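Tv2483 (Treponema vincentii, PDB 6DET) binds L-arginine with high selectivity and probably delivers it, as a lipoprotein, to an ABC transporter for amino-acid uptake. Local coordinates at residues A[38-49]-A[60-70]; A[79-87]-A[95-103]. One frame throughout, in Å; residues are numbered along the deposited sequence.

Contact 1: residues A[38-49]-A[60-70]. With ARG (arginine), chain B.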
# COMPACT_ATOMS: atom_id res chain seq x y z
N LEU A 38 -13.13 -12.14 -8.61
CA LEU A 38 -12.34 -11.83 -7.44
C LEU A 38 -12.56 -10.36 -7.15
O LEU A 38 -12.40 -9.53 -8.06
CB LEU A 38 -10.86 -12.11 -7.64
CG LEU A 38 -10.01 -11.88 -6.39
CD1 LEU A 38 -10.21 -12.96 -5.33
CD2 LEU A 38 -8.52 -11.82 -6.76
N VAL A 39 -12.99 -10.05 -5.93
CA VAL A 39 -13.26 -8.67 -5.53
C VAL A 39 -12.02 -8.14 -4.81
O VAL A 39 -11.66 -8.63 -3.73
CB VAL A 39 -14.51 -8.57 -4.65
CG1 VAL A 39 -14.72 -7.13 -4.19
CG2 VAL A 39 -15.74 -9.08 -5.40
N ILE A 40 -11.36 -7.16 -5.43
CA ILE A 40 -10.10 -6.61 -4.93
C ILE A 40 -10.43 -5.23 -4.36
O ILE A 40 -10.80 -4.33 -5.11
CB ILE A 40 -9.04 -6.49 -6.05
CG1 ILE A 40 -8.79 -7.84 -6.74
CG2 ILE A 40 -7.73 -5.90 -5.50
CD1 ILE A 40 -9.31 -7.87 -8.16
N GLY A 41 -10.37 -5.08 -3.04
CA GLY A 41 -10.62 -3.79 -2.42
C GLY A 41 -9.41 -2.89 -2.58
O GLY A 41 -8.27 -3.31 -2.33
N VAL A 42 -9.65 -1.64 -2.97
CA VAL A 42 -8.57 -0.69 -3.19
C VAL A 42 -8.99 0.67 -2.65
O VAL A 42 -10.17 1.03 -2.69
CB VAL A 42 -8.19 -0.55 -4.69
CG1 VAL A 42 -7.52 -1.82 -5.21
CG2 VAL A 42 -9.43 -0.24 -5.52
N SER A 43 -7.99 1.42 -2.19
CA SER A 43 -8.14 2.87 -2.13
C SER A 43 -7.83 3.41 -3.53
O SER A 43 -6.73 3.19 -4.05
CB SER A 43 -7.19 3.46 -1.10
OG SER A 43 -7.50 3.08 0.25
N ASP A 44 -8.77 4.12 -4.12
CA ASP A 44 -8.65 4.47 -5.53
C ASP A 44 -7.97 5.82 -5.76
O ASP A 44 -8.16 6.43 -6.82
CB ASP A 44 -10.04 4.46 -6.17
CG ASP A 44 -10.90 5.60 -5.70
OD1 ASP A 44 -10.53 6.27 -4.71
OD2 ASP A 44 -11.94 5.83 -6.33
N PHE A 45 -7.16 6.28 -4.80
CA PHE A 45 -6.40 7.51 -4.90
C PHE A 45 -4.91 7.30 -4.65
O PHE A 45 -4.18 8.28 -4.46
CB PHE A 45 -6.94 8.55 -3.89
CG PHE A 45 -7.06 8.02 -2.47
CD1 PHE A 45 -8.28 7.57 -1.98
CD2 PHE A 45 -5.94 7.94 -1.64
CE1 PHE A 45 -8.39 7.08 -0.68
CE2 PHE A 45 -6.05 7.43 -0.34
CZ PHE A 45 -7.26 7.00 0.14
N VAL A 46 -4.42 6.06 -4.64
CA VAL A 46 -3.01 5.84 -4.30
C VAL A 46 -2.17 6.01 -5.56
O VAL A 46 -2.32 5.20 -6.48
CB VAL A 46 -2.77 4.45 -3.69
CG1 VAL A 46 -1.31 4.24 -3.36
CG2 VAL A 46 -3.60 4.27 -2.42
N PRO A 47 -1.30 7.02 -5.67
CA PRO A 47 -0.53 7.18 -6.92
C PRO A 47 0.27 5.94 -7.29
O PRO A 47 0.71 5.17 -6.43
CB PRO A 47 0.39 8.38 -6.63
CG PRO A 47 -0.34 9.17 -5.54
CD PRO A 47 -0.97 8.07 -4.68
N ILE A 48 0.43 5.73 -8.61
CA ILE A 48 1.12 4.58 -9.20
C ILE A 48 0.43 3.23 -8.99
O ILE A 48 0.29 2.45 -9.94
CB ILE A 48 2.59 4.52 -8.72
CG1 ILE A 48 3.21 5.92 -8.74
CG2 ILE A 48 3.37 3.56 -9.60
CD1 ILE A 48 4.74 5.97 -8.43
N LEU A 49 0.00 2.91 -7.76
CA LEU A 49 -0.52 1.58 -7.46
C LEU A 49 -1.99 1.40 -7.87
O LEU A 49 -2.36 0.34 -8.39
CB LEU A 49 -0.37 1.29 -5.97
CG LEU A 49 1.06 1.30 -5.38
CD1 LEU A 49 0.99 0.94 -3.90
CD2 LEU A 49 1.97 0.35 -6.14
N GLY A 60 -3.11 1.26 -12.50
CA GLY A 60 -1.93 1.27 -11.67
C GLY A 60 -1.26 -0.08 -11.63
O GLY A 60 -1.73 -1.04 -12.25
N TYR A 61 -0.15 -0.13 -10.90
CA TYR A 61 0.66 -1.34 -10.80
C TYR A 61 -0.16 -2.49 -10.23
O TYR A 61 -0.13 -3.60 -10.77
CB TYR A 61 1.86 -1.06 -9.92
CG TYR A 61 2.87 -2.17 -9.82
CD1 TYR A 61 3.52 -2.66 -10.96
CD2 TYR A 61 3.23 -2.68 -8.58
CE1 TYR A 61 4.50 -3.67 -10.85
CE2 TYR A 61 4.21 -3.67 -8.47
CZ TYR A 61 4.84 -4.15 -9.62
OH TYR A 61 5.81 -5.12 -9.56
N ASP A 62 -0.86 -2.25 -9.11
CA ASP A 62 -1.66 -3.30 -8.48
C ASP A 62 -2.79 -3.73 -9.40
O ASP A 62 -3.16 -4.90 -9.43
CB ASP A 62 -2.25 -2.84 -7.15
CG ASP A 62 -1.24 -2.73 -6.03
OD1 ASP A 62 -0.05 -3.06 -6.22
OD2 ASP A 62 -1.67 -2.32 -4.93
N ILE A 63 -3.34 -2.78 -10.15
CA ILE A 63 -4.44 -3.08 -11.04
C ILE A 63 -3.97 -3.94 -12.20
O ILE A 63 -4.64 -4.89 -12.61
CB ILE A 63 -5.06 -1.75 -11.55
CG1 ILE A 63 -5.33 -0.78 -10.38
CG2 ILE A 63 -6.31 -2.02 -12.34
CD1 ILE A 63 -6.25 -1.30 -9.31
N ASP A 64 -2.79 -3.61 -12.76
CA ASP A 64 -2.29 -4.42 -13.86
C ASP A 64 -2.02 -5.85 -13.40
O ASP A 64 -2.34 -6.81 -14.10
CB ASP A 64 -1.03 -3.79 -14.44
CG ASP A 64 -1.31 -2.61 -15.36
OD1 ASP A 64 -2.48 -2.40 -15.74
OD2 ASP A 64 -0.36 -1.91 -15.72
N ILE A 65 -1.46 -5.99 -12.19
CA ILE A 65 -1.18 -7.32 -11.65
C ILE A 65 -2.48 -8.13 -11.53
O ILE A 65 -2.57 -9.27 -12.02
CB ILE A 65 -0.46 -7.22 -10.29
CG1 ILE A 65 0.96 -6.66 -10.45
CG2 ILE A 65 -0.37 -8.60 -9.62
CD1 ILE A 65 1.68 -6.29 -9.16
N PHE A 66 -3.49 -7.58 -10.86
CA PHE A 66 -4.68 -8.37 -10.60
C PHE A 66 -5.51 -8.56 -11.85
O PHE A 66 -6.18 -9.59 -11.99
CB PHE A 66 -5.51 -7.74 -9.48
CG PHE A 66 -5.15 -8.25 -8.12
CD1 PHE A 66 -5.60 -9.49 -7.70
CD2 PHE A 66 -4.32 -7.54 -7.27
CE1 PHE A 66 -5.25 -10.01 -6.46
CE2 PHE A 66 -4.00 -8.04 -6.03
CZ PHE A 66 -4.44 -9.27 -5.62
N THR A 67 -5.48 -7.61 -12.79
CA THR A 67 -6.23 -7.81 -14.03
C THR A 67 -5.70 -9.01 -14.80
O THR A 67 -6.47 -9.83 -15.31
CB THR A 67 -6.17 -6.54 -14.89
OG1 THR A 67 -6.80 -5.45 -14.20
CG2 THR A 67 -6.88 -6.75 -16.22
N GLU A 68 -4.36 -9.13 -14.90
CA GLU A 68 -3.75 -10.21 -15.66
C GLU A 68 -3.84 -11.53 -14.90
O GLU A 68 -4.10 -12.58 -15.50
CB GLU A 68 -2.29 -9.86 -15.99
CG GLU A 68 -1.50 -10.99 -16.63
CD GLU A 68 -2.07 -11.46 -17.95
OE1 GLU A 68 -3.02 -10.82 -18.48
OE2 GLU A 68 -1.57 -12.49 -18.48
N LEU A 69 -3.64 -11.48 -13.58
CA LEU A 69 -3.79 -12.67 -12.77
C LEU A 69 -5.18 -13.27 -12.92
O LEU A 69 -5.32 -14.48 -13.15
CB LEU A 69 -3.52 -12.33 -11.32
CG LEU A 69 -3.74 -13.49 -10.37
CD1 LEU A 69 -2.49 -13.77 -9.56
CD2 LEU A 69 -4.89 -13.13 -9.48
N CYS A 70 -6.23 -12.44 -12.81
CA CYS A 70 -7.58 -12.96 -12.95
C CYS A 70 -7.84 -13.44 -14.37
O CYS A 70 -8.53 -14.45 -14.58
CB CYS A 70 -8.59 -11.87 -12.53
SG CYS A 70 -8.67 -11.56 -10.79
N ARG B . 0.87 0.98 3.32
CA ARG B . -0.40 1.55 3.84
C ARG B . -1.13 0.50 4.68
O ARG B . -0.84 -0.70 4.50
CB ARG B . -1.30 2.02 2.70
CG ARG B . -0.76 3.20 1.90
CD ARG B . -1.63 3.59 0.71
NE ARG B . -2.92 4.08 1.17
CZ ARG B . -4.06 3.42 1.04
NH1 ARG B . -5.16 3.98 1.55
NH2 ARG B . -4.12 2.22 0.45
OXT ARG B . -2.00 0.85 5.48
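I40 of the strand 38-42 lies on one face of the F66 ring in the helix 61-70, and the strand and helix run antiparallel, their axes at 174° and 10.7 Å apart at closest approach. Followed outward from CB, I40 divides into two branches. CG1, anti to the carbonyl carbon (chi1 -56°), stands over the ring in a CH-pi contact, 4.1 Å from the F66 centroid and 26° off its normal; CD1 runs on toward CB of F66, 4.0 Å away. The other branch, CG2, rests above the rim of the same face near CD2. L38 adds CD2, 3.7 Å from F66 CE1, while its CB meets SG of C70, and V42 CG1 reaches I63 CD1 more loosely. F79 and F221 also pack against F66, the latter edge-to-face. This is the first beta-alpha unit of the family 3 solute-binding fold, in which a helix covers a strand of the central sheet and the loop at the strand's C-terminal end carries ligand contacts. Here S43 OG accepts a hydrogen bond from NH1 of the bound arginine (2.8 Å), and V46 CG2 packs at the guanidinium group. Beyond that loop the chain returns to the helix start, where two carbonyls hold the first turn: I48 O takes the N-H of Y61 at 2.8 Å, and L49 O takes that of D62 through a lone pair, a more bent bond. At G60, the N-cap residue, a CB would run into the carbonyl oxygens of I48 and L49, so the backbone passes this closely only as glycine. L49 CD2 touches both Y61 CB and D62 OD1, each 4.0 Å away; the D62 carboxylate is held by Y119 OH and the backbone N of G102.

Contact 2: residues A[79-87]-A[95-103]. With ARG (arginine), chain B.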
# COMPACT_ATOMS: atom_id res chain seq x y z
N PHE A 79 -12.58 -4.32 -9.10
CA PHE A 79 -11.80 -3.42 -8.28
C PHE A 79 -12.81 -2.56 -7.54
O PHE A 79 -13.53 -1.79 -8.15
CB PHE A 79 -10.82 -2.60 -9.12
CG PHE A 79 -9.75 -3.46 -9.74
CD1 PHE A 79 -8.69 -3.89 -8.98
CD2 PHE A 79 -9.83 -3.87 -11.06
CE1 PHE A 79 -7.69 -4.70 -9.53
CE2 PHE A 79 -8.85 -4.69 -11.62
CZ PHE A 79 -7.77 -5.09 -10.85
N TYR A 80 -12.89 -2.76 -6.22
CA TYR A 80 -13.96 -2.19 -5.42
C TYR A 80 -13.36 -1.11 -4.54
O TYR A 80 -12.55 -1.41 -3.65
CB TYR A 80 -14.66 -3.24 -4.55
CG TYR A 80 -15.87 -2.63 -3.85
CD1 TYR A 80 -16.73 -1.76 -4.53
CD2 TYR A 80 -16.15 -2.88 -2.51
CE1 TYR A 80 -17.82 -1.18 -3.91
CE2 TYR A 80 -17.25 -2.30 -1.88
CZ TYR A 80 -18.08 -1.45 -2.59
OH TYR A 80 -19.17 -0.86 -1.99
N PRO A 81 -13.70 0.16 -4.76
CA PRO A 81 -13.18 1.21 -3.88
C PRO A 81 -13.74 1.07 -2.48
O PRO A 81 -14.95 1.02 -2.28
CB PRO A 81 -13.65 2.50 -4.55
CG PRO A 81 -13.95 2.14 -5.96
CD PRO A 81 -14.40 0.70 -5.94
N ILE A 82 -12.84 1.06 -1.50
CA ILE A 82 -13.19 0.92 -0.09
C ILE A 82 -12.70 2.12 0.70
O ILE A 82 -11.84 2.89 0.26
CB ILE A 82 -12.62 -0.35 0.53
CG1 ILE A 82 -11.09 -0.39 0.44
CG2 ILE A 82 -13.23 -1.60 -0.16
CD1 ILE A 82 -10.43 -1.46 1.29
N GLN A 83 -13.29 2.27 1.88
CA GLN A 83 -12.77 3.14 2.93
C GLN A 83 -11.67 2.38 3.66
O GLN A 83 -11.91 1.29 4.20
CB GLN A 83 -13.89 3.53 3.90
CG GLN A 83 -13.45 4.44 5.02
CD GLN A 83 -13.01 5.79 4.51
OE1 GLN A 83 -11.81 6.08 4.44
NE2 GLN A 83 -13.97 6.61 4.14
N TRP A 84 -10.44 2.91 3.65
CA TRP A 84 -9.33 2.11 4.13
C TRP A 84 -9.55 1.64 5.56
O TRP A 84 -9.14 0.52 5.92
CB TRP A 84 -8.02 2.91 4.03
CG TRP A 84 -6.75 2.08 4.13
CD1 TRP A 84 -5.77 2.17 5.10
CD2 TRP A 84 -6.30 1.07 3.21
NE1 TRP A 84 -4.77 1.27 4.85
CE2 TRP A 84 -5.06 0.59 3.71
CE3 TRP A 84 -6.82 0.52 2.04
CZ2 TRP A 84 -4.34 -0.42 3.07
CZ3 TRP A 84 -6.09 -0.49 1.39
CH2 TRP A 84 -4.87 -0.94 1.92
N ALA A 85 -10.16 2.49 6.40
CA ALA A 85 -10.34 2.16 7.81
C ALA A 85 -11.28 0.98 8.01
O ALA A 85 -11.26 0.36 9.08
CB ALA A 85 -10.88 3.37 8.57
N GLN A 86 -12.09 0.66 7.00
CA GLN A 86 -13.07 -0.42 7.05
C GLN A 86 -12.55 -1.72 6.45
O GLN A 86 -13.33 -2.68 6.33
CB GLN A 86 -14.35 -0.02 6.29
CG GLN A 86 -15.16 1.10 6.93
CD GLN A 86 -15.44 0.84 8.39
OE1 GLN A 86 -16.14 -0.12 8.72
NE2 GLN A 86 -14.87 1.65 9.27
N LYS A 87 -11.28 -1.76 6.04
CA LYS A 87 -10.82 -2.85 5.18
C LYS A 87 -10.95 -4.20 5.87
O LYS A 87 -11.30 -5.19 5.23
CB LYS A 87 -9.37 -2.58 4.72
CG LYS A 87 -8.31 -2.43 5.80
CD LYS A 87 -6.97 -2.01 5.19
CE LYS A 87 -5.98 -1.69 6.29
NZ LYS A 87 -6.42 -0.45 7.05
N VAL A 95 -17.46 -8.69 1.75
CA VAL A 95 -17.72 -7.67 0.74
C VAL A 95 -16.61 -7.66 -0.30
O VAL A 95 -16.87 -7.48 -1.50
CB VAL A 95 -17.90 -6.29 1.39
CG1 VAL A 95 -18.10 -5.22 0.32
CG2 VAL A 95 -19.07 -6.32 2.36
N ILE A 96 -15.35 -7.81 0.14
CA ILE A 96 -14.20 -7.99 -0.74
C ILE A 96 -13.56 -9.34 -0.44
O ILE A 96 -13.82 -9.96 0.59
CB ILE A 96 -13.18 -6.87 -0.60
CG1 ILE A 96 -12.63 -6.84 0.84
CG2 ILE A 96 -13.89 -5.56 -0.93
CD1 ILE A 96 -11.66 -5.62 1.17
N ASP A 97 -12.69 -9.77 -1.35
CA ASP A 97 -11.94 -11.02 -1.20
C ASP A 97 -10.48 -10.80 -0.81
O ASP A 97 -9.82 -11.72 -0.31
CB ASP A 97 -11.99 -11.84 -2.50
CG ASP A 97 -13.41 -12.30 -2.84
OD1 ASP A 97 -14.12 -12.76 -1.92
OD2 ASP A 97 -13.80 -12.22 -4.02
N CYS A 98 -9.96 -9.61 -1.07
CA CYS A 98 -8.56 -9.31 -0.76
C CYS A 98 -8.40 -7.80 -0.79
O CYS A 98 -9.31 -7.06 -1.20
CB CYS A 98 -7.63 -9.99 -1.75
SG CYS A 98 -7.78 -9.44 -3.45
N ILE A 99 -7.23 -7.34 -0.33
CA ILE A 99 -6.93 -5.92 -0.18
C ILE A 99 -5.59 -5.65 -0.86
O ILE A 99 -4.62 -6.37 -0.62
CB ILE A 99 -6.83 -5.49 1.29
CG1 ILE A 99 -8.07 -5.92 2.09
CG2 ILE A 99 -6.69 -3.95 1.37
CD1 ILE A 99 -7.84 -5.93 3.59
N ALA A 100 -5.57 -4.66 -1.75
CA ALA A 100 -4.35 -4.21 -2.41
C ALA A 100 -4.18 -2.71 -2.07
O ALA A 100 -4.48 -2.31 -0.95
CB ALA A 100 -4.43 -4.52 -3.91
N SER A 101 -3.69 -1.90 -3.01
CA SER A 101 -3.42 -0.47 -2.77
C SER A 101 -2.24 -0.23 -1.83
O SER A 101 -2.24 0.72 -1.05
CB SER A 101 -4.68 0.25 -2.23
OG SER A 101 -5.61 0.24 -3.25
N GLY A 102 -1.21 -1.08 -1.92
CA GLY A 102 -0.01 -0.84 -1.13
C GLY A 102 -0.15 -1.26 0.32
O GLY A 102 0.21 -0.52 1.24
N PHE A 103 -0.70 -2.46 0.54
CA PHE A 103 -0.92 -2.99 1.88
C PHE A 103 0.40 -3.47 2.50
O PHE A 103 1.01 -4.42 2.00
CB PHE A 103 -1.96 -4.12 1.79
CG PHE A 103 -2.43 -4.65 3.12
CD1 PHE A 103 -3.68 -4.29 3.62
CD2 PHE A 103 -1.66 -5.55 3.85
CE1 PHE A 103 -4.11 -4.78 4.84
CE2 PHE A 103 -2.10 -6.03 5.08
CZ PHE A 103 -3.33 -5.64 5.56
N ARG B . 0.87 0.98 3.32
CA ARG B . -0.40 1.55 3.84
C ARG B . -1.13 0.50 4.68
O ARG B . -0.84 -0.70 4.50
CB ARG B . -1.30 2.02 2.70
CG ARG B . -0.76 3.20 1.90
CD ARG B . -1.63 3.59 0.71
NE ARG B . -2.92 4.08 1.17
CZ ARG B . -4.06 3.42 1.04
NH1 ARG B . -5.16 3.98 1.55
NH2 ARG B . -4.12 2.22 0.45
OXT ARG B . -2.00 0.85 5.48
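Extended away from its own amide nitrogen (chi1 -164°) and turned by chi2 -118°, W84 carries its indole toward the strand 98-100, while K87, its CG between N and the carbonyl carbon (chi1 59°), lays CD over the centre of the indole face opposite the ligand. The six-membered end of the indole meets I99 CG2, 3.5 Å from CZ3, and points CH2 at A100 O (3.2 Å), a buried carbonyl without a hydrogen-bond partner. CH2 also comes within 3.9 Å of F103 CD1, near the plane of the phenylalanine ring; K87 CE touches F103 CE1, and NZ beyond it bonds to W84 O and D150 O. Farther out, I96 CG2 fits the edge of the Y80 ring and touches I82 CG2, the isoleucine side chains crossing at about a right angle. On the other indole face, NH2 of the bound arginine sits toward the rim, 3.3 Å above the ring plane, the guanidinium tilted rather than parallel, and W84 NE1 donates to ligand OXT at 2.9 Å. S101 O and G102 O accept from ligand NH2 and N, the latter bond 2.6 Å long. The indole and the carbonyls of the 101-102 corner thus form one wall of the arginine pocket, in the cleft of a family 3 solute-binding protein.

Contact 1 closes before contact 2 opens along the chain, and helix 61-73 leads directly into strand 76-81. Their centres lie about 10 Å apart. Strand 37-42 joins them in one sheet, with strands 76-81 and 98-104 both paired parallel to it; V39 O lies 2.8 Å from D97 N, and I40 O lies the same distance from Y80 N, both probable hydrogen bonds. Both contacts meet the same arginine: contact 1 reaches its guanidinium group, whereas contact 2 reaches the guanidinium, alpha-amino and carboxylate groups. Segments at the C-terminal ends of neighbouring strands of one sheet thus build this side of the pocket, and S104, R109, E148 and D193 add further bonds.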